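Local coordinates for protein aminoglycoside phosphotransferase (Mycobacterium smegmatis, PDB 6EF6) that phosphorylates the amino alcohol (S)-1-amino-2-propanol as a kinase of the aminoacetone utilization microcompartment, with a fold of the aminoglycoside phosphotransferase type, at residues 140-150 and 232-242. Sequence-based numbering, arbitrary orientation. Where two conformers were deposited one is given.
Sequences ESLTLDDFQTL and LRLANLLVDSS. With ACT (acetate ion), chain F.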
ATOM      1  N   GLU A 140       4.487  -9.720 -13.042  1.00 25.37           N
ATOM      2  CA  GLU A 140       3.273  -9.417 -13.779  1.00 32.53           C
ATOM      3  C   GLU A 140       2.152  -9.096 -12.801  1.00 31.13           C
ATOM      4  O   GLU A 140       1.858  -9.880 -11.885  1.00 25.72           O
ATOM      5  CB  GLU A 140       2.871 -10.557 -14.710  1.00 40.34           C
ATOM      6  CG  GLU A 140       1.729 -10.191 -15.640  1.00 67.14           C
ATOM      7  CD  GLU A 140       1.398 -11.296 -16.631  1.00 88.24           C
ATOM      8  OE1 GLU A 140       2.154 -12.290 -16.698  1.00 92.63           O
ATOM      9  OE2 GLU A 140       0.377 -11.164 -17.340  1.00 94.98           O
ATOM     10  N   SER A 141       1.545  -7.936 -13.003  1.00 25.89           N
ATOM     11  CA  SER A 141       0.496  -7.431 -12.136  1.00 21.48           C
ATOM     12  C   SER A 141      -0.683  -6.941 -12.974  1.00 22.51           C
ATOM     13  O   SER A 141      -0.642  -6.906 -14.206  1.00 23.99           O
ATOM     14  CB  SER A 141       1.005  -6.242 -11.306  1.00 24.10           C
ATOM     15  OG  SER A 141       1.239  -5.085 -12.120  1.00 24.96           O
ATOM     16  N   LEU A 142      -1.760  -6.552 -12.296  1.00 21.64           N
ATOM     17  CA  LEU A 142      -2.814  -5.810 -12.974  1.00 23.46           C
ATOM     18  C   LEU A 142      -2.246  -4.555 -13.647  1.00 22.83           C
ATOM     19  O   LEU A 142      -1.226  -3.999 -13.234  1.00 21.45           O
ATOM     20  CB  LEU A 142      -3.869  -5.393 -11.948  1.00 21.77           C
ATOM     21  CG  LEU A 142      -4.676  -6.520 -11.289  1.00 21.40           C
ATOM     22  CD1 LEU A 142      -5.782  -5.940 -10.420  1.00 22.29           C
ATOM     23  CD2 LEU A 142      -5.256  -7.508 -12.300  1.00 24.14           C
ATOM     24  N   THR A 143      -2.947  -4.087 -14.685  1.00 20.02           N
ATOM     25  CA  THR A 143      -2.530  -2.953 -15.506  1.00 19.66           C
ATOM     26  C   THR A 143      -3.605  -1.879 -15.455  1.00 20.08           C
ATOM     27  O   THR A 143      -4.641  -2.023 -14.804  1.00 16.97           O
ATOM     28  CB  THR A 143      -2.300  -3.378 -16.967  1.00 20.60           C
ATOM     29  OG1 THR A 143      -3.565  -3.664 -17.594  1.00 24.47           O
ATOM     30  CG2 THR A 143      -1.376  -4.616 -17.057  1.00 28.29           C
ATOM     31  N   LEU A 144      -3.378  -0.819 -16.209  1.00 19.01           N
ATOM     32  CA  LEU A 144      -4.356   0.250 -16.290  1.00 18.43           C
ATOM     33  C   LEU A 144      -5.685  -0.193 -16.890  1.00 17.01           C
ATOM     34  O   LEU A 144      -6.653   0.565 -16.809  1.00 19.80           O
ATOM     35  CB  LEU A 144      -3.789   1.435 -17.082  1.00 19.49           C
ATOM     36  CG  LEU A 144      -2.523   2.045 -16.525  1.00 20.61           C
ATOM     37  CD1 LEU A 144      -1.950   3.097 -17.470  1.00 25.57           C
ATOM     38  CD2 LEU A 144      -2.754   2.710 -15.189  1.00 20.97           C
ATOM     39  N   ASP A 145      -5.732  -1.354 -17.532  1.00 17.79           N
ATOM     40  CA  ASP A 145      -6.964  -1.933 -18.034  1.00 17.56           C
ATOM     41  C   ASP A 145      -7.775  -2.644 -16.973  1.00 17.76           C
ATOM     42  O   ASP A 145      -8.848  -3.173 -17.301  1.00 18.36           O
ATOM     43  CB  ASP A 145      -6.653  -2.955 -19.146  1.00 19.83           C
ATOM     44  CG  ASP A 145      -5.989  -2.334 -20.395  1.00 27.05           C
ATOM     45  OD1 ASP A 145      -6.242  -1.167 -20.654  1.00 28.38           O
ATOM     46  OD2 ASP A 145      -5.264  -3.055 -21.093  1.00 38.53           O
ATOM     47  N   ASP A 146      -7.303  -2.666 -15.731  1.00 15.25           N
ATOM     48  CA  ASP A 146      -7.818  -3.557 -14.692  1.00 15.33           C
ATOM     49  C   ASP A 146      -8.269  -2.848 -13.427  1.00 14.55           C
ATOM     50  O   ASP A 146      -8.431  -3.503 -12.384  1.00 15.45           O
ATOM     51  CB  ASP A 146      -6.793  -4.638 -14.340  1.00 17.53           C
ATOM     52  CG  ASP A 146      -6.371  -5.452 -15.528  1.00 21.30           C
ATOM     53  OD1 ASP A 146      -7.274  -5.913 -16.272  1.00 24.25           O
ATOM     54  OD2 ASP A 146      -5.143  -5.635 -15.685  1.00 23.65           O
ATOM     55  N   PHE A 147      -8.582  -1.567 -13.497  1.00 13.50           N
ATOM     56  CA  PHE A 147      -9.108  -0.873 -12.329  1.00 13.37           C
ATOM     57  C   PHE A 147     -10.352  -1.544 -11.760  1.00 13.54           C
ATOM     58  O   PHE A 147     -10.573  -1.491 -10.541  1.00 14.46           O
ATOM     59  CB  PHE A 147      -9.359   0.615 -12.575  1.00 14.32           C
ATOM     60  CG  PHE A 147      -8.089   1.432 -12.538  1.00 13.58           C
ATOM     61  CD1 PHE A 147      -7.548   1.777 -11.297  1.00 15.11           C
ATOM     62  CD2 PHE A 147      -7.434   1.811 -13.683  1.00 14.59           C
ATOM     63  CE1 PHE A 147      -6.381   2.469 -11.225  1.00 17.52           C
ATOM     64  CE2 PHE A 147      -6.254   2.549 -13.608  1.00 17.88           C
ATOM     65  CZ  PHE A 147      -5.739   2.880 -12.377  1.00 17.32           C
ATOM     66  N   GLN A 148     -11.242  -2.056 -12.601  1.00 13.19           N
ATOM     67  CA  GLN A 148     -12.452  -2.693 -12.099  1.00 13.03           C
ATOM     68  C   GLN A 148     -12.128  -3.887 -11.222  1.00 14.09           C
ATOM     69  O   GLN A 148     -12.764  -4.067 -10.171  1.00 14.56           O
ATOM     70  CB  GLN A 148     -13.345  -3.085 -13.272  1.00 13.69           C
ATOM     71  CG  GLN A 148     -14.662  -3.669 -12.795  1.00 14.18           C
ATOM     72  CD  GLN A 148     -15.664  -3.893 -13.904  1.00 15.17           C
ATOM     73  OE1 GLN A 148     -15.621  -3.266 -14.983  1.00 16.73           O
ATOM     74  NE2 GLN A 148     -16.641  -4.697 -13.637  1.00 16.24           N
ATOM     75  N   THR A 149     -11.213  -4.748 -11.652  1.00 13.69           N
ATOM     76  CA  THR A 149     -10.823  -5.906 -10.866  1.00 13.87           C
ATOM     77  C   THR A 149     -10.205  -5.466  -9.548  1.00 15.41           C
ATOM     78  O   THR A 149     -10.515  -6.035  -8.494  1.00 15.21           O
ATOM     79  CB  THR A 149      -9.822  -6.726 -11.676  1.00 18.89           C
ATOM     80  OG1 THR A 149     -10.478  -7.135 -12.884  1.00 22.94           O
ATOM     81  CG2 THR A 149      -9.365  -7.967 -10.954  1.00 20.17           C
ATOM     82  N   LEU A 150      -9.401  -4.407  -9.572  1.00 14.34           N
ATOM     83  CA  LEU A 150      -8.834  -3.879  -8.336  1.00 13.25           C
ATOM     84  C   LEU A 150      -9.928  -3.403  -7.389  1.00 14.11           C
ATOM     85  O   LEU A 150      -9.880  -3.694  -6.176  1.00 14.61           O
ATOM     86  CB  LEU A 150      -7.838  -2.774  -8.694  1.00 14.59           C
ATOM     87  CG  LEU A 150      -7.212  -2.030  -7.508  1.00 14.42           C
ATOM     88  CD1 LEU A 150      -6.445  -2.966  -6.591  1.00 18.69           C
ATOM     89  CD2 LEU A 150      -6.250  -0.967  -8.096  1.00 15.34           C
ATOM     90  N   LEU A 232      -2.966  -0.491  -2.054  1.00 14.18           N
ATOM     91  CA  LEU A 232      -3.629  -1.263  -3.113  1.00 15.90           C
ATOM     92  C   LEU A 232      -3.465  -0.624  -4.484  1.00 16.47           C
ATOM     93  O   LEU A 232      -4.420  -0.357  -5.227  1.00 17.76           O
ATOM     94  CB  LEU A 232      -5.088  -1.468  -2.752  1.00 15.73           C
ATOM     95  CG  LEU A 232      -5.337  -2.477  -1.619  1.00 14.27           C
ATOM     96  CD1 LEU A 232      -6.808  -2.450  -1.172  1.00 14.38           C
ATOM     97  CD2 LEU A 232      -4.915  -3.874  -2.016  1.00 16.80           C
ATOM     98  N   ARG A 233      -2.204  -0.426  -4.796  1.00 17.56           N
ATOM     99  CA  ARG A 233      -1.749  -0.083  -6.141  0.53 18.01           C
ATOM    100  C   ARG A 233      -1.875  -1.278  -7.069  1.00 18.87           C
ATOM    101  O   ARG A 233      -1.766  -2.425  -6.636  1.00 19.19           O
ATOM    102  CB  ARG A 233      -0.261   0.239  -6.098  0.53 19.00           C
ATOM    103  CG  ARG A 233       0.014   1.500  -5.414  0.53 17.11           C
ATOM    104  CD  ARG A 233       1.488   1.836  -5.444  0.53 20.87           C
ATOM    105  NE  ARG A 233       2.254   1.106  -4.438  0.53 21.45           N
ATOM    106  CZ  ARG A 233       3.196   0.192  -4.687  0.53 21.85           C
ATOM    107  NH1 ARG A 233       3.514  -0.153  -5.927  0.53 28.48           N
ATOM    108  NH2 ARG A 233       3.825  -0.407  -3.673  0.53 25.59           N
ATOM    109  N   LEU A 234      -2.055  -1.025  -8.381  1.00 18.23           N
ATOM    110  CA  LEU A 234      -2.145  -2.122  -9.330  1.00 18.61           C
ATOM    111  C   LEU A 234      -0.947  -3.067  -9.231  1.00 19.61           C
ATOM    112  O   LEU A 234      -1.089  -4.277  -9.380  1.00 20.31           O
ATOM    113  CB  LEU A 234      -2.263  -1.535 -10.740  1.00 19.83           C
ATOM    114  CG  LEU A 234      -3.562  -0.796 -11.093  1.00 17.10           C
ATOM    115  CD1 LEU A 234      -3.325   0.129 -12.313  1.00 23.25           C
ATOM    116  CD2 LEU A 234      -4.685  -1.728 -11.391  1.00 21.14           C
ATOM    117  N   ALA A 235       0.249  -2.502  -8.993  1.00 20.24           N
ATOM    118  CA  ALA A 235       1.464  -3.300  -8.935  1.00 21.99           C
ATOM    119  C   ALA A 235       1.469  -4.315  -7.804  1.00 18.21           C
ATOM    120  O   ALA A 235       2.251  -5.254  -7.861  1.00 20.37           O
ATOM    121  CB  ALA A 235       2.664  -2.361  -8.723  1.00 22.72           C
ATOM    122  N   ASN A 236       0.618  -4.138  -6.788  1.00 18.20           N
ATOM    123  CA  ASN A 236       0.547  -5.073  -5.662  1.00 19.52           C
ATOM    124  C   ASN A 236      -0.507  -6.161  -5.847  1.00 17.51           C
ATOM    125  O   ASN A 236      -0.791  -6.918  -4.897  1.00 18.54           O
ATOM    126  CB  ASN A 236       0.319  -4.306  -4.361  1.00 16.99           C
ATOM    127  CG  ASN A 236       1.600  -3.716  -3.828  1.00 19.13           C
ATOM    128  OD1 ASN A 236       2.694  -4.152  -4.197  1.00 22.23           O
ATOM    129  ND2 ASN A 236       1.494  -2.735  -2.983  1.00 19.63           N
ATOM    130  N   LEU A 237      -1.097  -6.310  -7.033  1.00 18.62           N
ATOM    131  CA  LEU A 237      -1.988  -7.427  -7.337  1.00 18.10           C
ATOM    132  C   LEU A 237      -1.332  -8.202  -8.465  1.00 20.33           C
ATOM    133  O   LEU A 237      -1.414  -7.823  -9.640  1.00 21.61           O
ATOM    134  CB  LEU A 237      -3.396  -6.933  -7.688  1.00 20.70           C
ATOM    135  CG  LEU A 237      -4.298  -6.662  -6.458  1.00 25.20           C
ATOM    136  CD1 LEU A 237      -3.850  -5.435  -5.681  1.00 23.29           C
ATOM    137  CD2 LEU A 237      -5.756  -6.541  -6.867  1.00 23.23           C
ATOM    138  N   LEU A 238      -0.651  -9.251  -8.074  1.00 19.32           N
ATOM    139  CA  LEU A 238       0.105 -10.090  -8.994  1.00 20.26           C
ATOM    140  C   LEU A 238      -0.808 -11.096  -9.684  1.00 20.99           C
ATOM    141  O   LEU A 238      -1.752 -11.612  -9.091  1.00 24.17           O
ATOM    142  CB  LEU A 238       1.253 -10.843  -8.291  1.00 21.63           C
ATOM    143  CG  LEU A 238       2.298  -9.922  -7.656  1.00 22.27           C
ATOM    144  CD1 LEU A 238       3.505 -10.782  -7.248  1.00 27.28           C
ATOM    145  CD2 LEU A 238       2.750  -8.768  -8.532  1.00 23.41           C
ATOM    146  N   VAL A 239      -0.531 -11.391 -10.956  1.00 22.16           N
ATOM    147  CA  VAL A 239      -1.406 -12.266 -11.734  1.00 26.52           C
ATOM    148  C   VAL A 239      -0.624 -13.396 -12.373  1.00 32.63           C
ATOM    149  O   VAL A 239       0.542 -13.242 -12.727  1.00 30.94           O
ATOM    150  CB  VAL A 239      -2.176 -11.507 -12.830  1.00 26.72           C
ATOM    151  CG1 VAL A 239      -3.038 -10.481 -12.224  1.00 27.14           C
ATOM    152  CG2 VAL A 239      -1.205 -10.874 -13.804  1.00 30.19           C
ATOM    153  N   ASP A 240      -1.302 -14.520 -12.565  1.00 33.78           N
ATOM    154  CA  ASP A 240      -0.743 -15.645 -13.313  1.00 40.56           C
ATOM    155  C   ASP A 240      -1.152 -15.651 -14.783  1.00 47.95           C
ATOM    156  O   ASP A 240      -0.802 -16.593 -15.501  1.00 45.78           O
ATOM    157  CB  ASP A 240      -1.102 -16.989 -12.646  1.00 41.51           C
ATOM    158  CG  ASP A 240      -2.580 -17.342 -12.762  1.00 48.89           C
ATOM    159  OD1 ASP A 240      -3.344 -16.547 -13.358  1.00 47.32           O
ATOM    160  OD2 ASP A 240      -2.978 -18.425 -12.252  1.00 46.31           O
ATOM    161  N   SER A 241      -1.869 -14.629 -15.253  1.00 54.65           N
ATOM    162  CA  SER A 241      -2.227 -14.508 -16.665  1.00 63.96           C
ATOM    163  C   SER A 241      -2.381 -13.029 -16.990  1.00 63.60           C
ATOM    164  O   SER A 241      -2.735 -12.230 -16.122  1.00 70.85           O
ATOM    165  CB  SER A 241      -3.552 -15.218 -17.016  1.00 65.64           C
ATOM    166  OG  SER A 241      -3.616 -16.552 -16.527  1.00 63.59           O
ATOM    167  N   SER A 242      -2.121 -12.667 -18.250  1.00 63.56           N
ATOM    168  CA  SER A 242      -2.389 -11.310 -18.714  1.00 68.27           C
ATOM    169  C   SER A 242      -3.832 -11.119 -19.170  1.00 70.39           C
ATOM    170  O   SER A 242      -4.268  -9.971 -19.340  1.00 65.68           O
ATOM    171  CB  SER A 242      -1.441 -10.925 -19.862  1.00 74.26           C
ATOM    172  OG  SER A 242      -0.165 -11.532 -19.727  1.00 79.31           O
TER
HETATM  173  C   ACT F 405      -9.843 -10.175 -14.024  1.00 50.43           C
HETATM  174  O   ACT F 405      -9.197 -11.263 -13.973  1.00 52.78           O
HETATM  175  OXT ACT F 405      -9.409  -9.011 -14.238  1.00 44.05           O
HETATM  176  CH3 ACT F 405     -11.376 -10.267 -13.796  1.00 47.31           C
HETATM  177  O   HOH W   1       2.143 -14.205 -14.807  1.00 37.95           O
HETATM  178  O   HOH W   2      -4.241  -7.307 -17.545  1.00 41.42           O
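Two leucine torsions set up this contact: L234 turns CG away from its carbonyl carbon (chi1 -69°), reaching the turn and first helical residues of 140-150, while L150 swings CG opposite its backbone N (chi1 176°), so that its CD2 meets L234 CD2 at 3.7 Å. The other branch of L234, CD1, lies over one face of the F147 ring, 4.1 Å from the centroid and 29° off the normal, a CH-pi contact, with L144 CD2 also beside it. L142 splits its two methyls: CD1 packs on L237 CD2 at 3.6 Å and CD2 on V239 CG1, while L150 CD1 meets the same L237 CD2, a methyl thus shared by two leucines. Beside this apolar cluster the backbones form a single beta bridge between S141 and L238. L142 N donates to L237 O at 3.0 Å, nearly in line with the carbonyl, and V239 N donates to E140 O at the same length but tilted from that carbonyl plane. E140 runs its extended side chain across V239, CG to CG2 3.5 Å; one water donates to both E140 OE1 and V239 O, a water-mediated tie alongside the two backbone bonds. T143 N bonds D146 OD2 at 2.9 Å within a type I turn leading into helix 147-163. As in kinase-like folds, 232-236 probably continues the catalytic loop from D231, a sodium ligand with D252; N236 ND2 bonds D231 O. Strand 237-239 pairs antiparallel with 248-250, helix 147-163 packs on L232 and L237, and helix 263-268 meets L150 through A268.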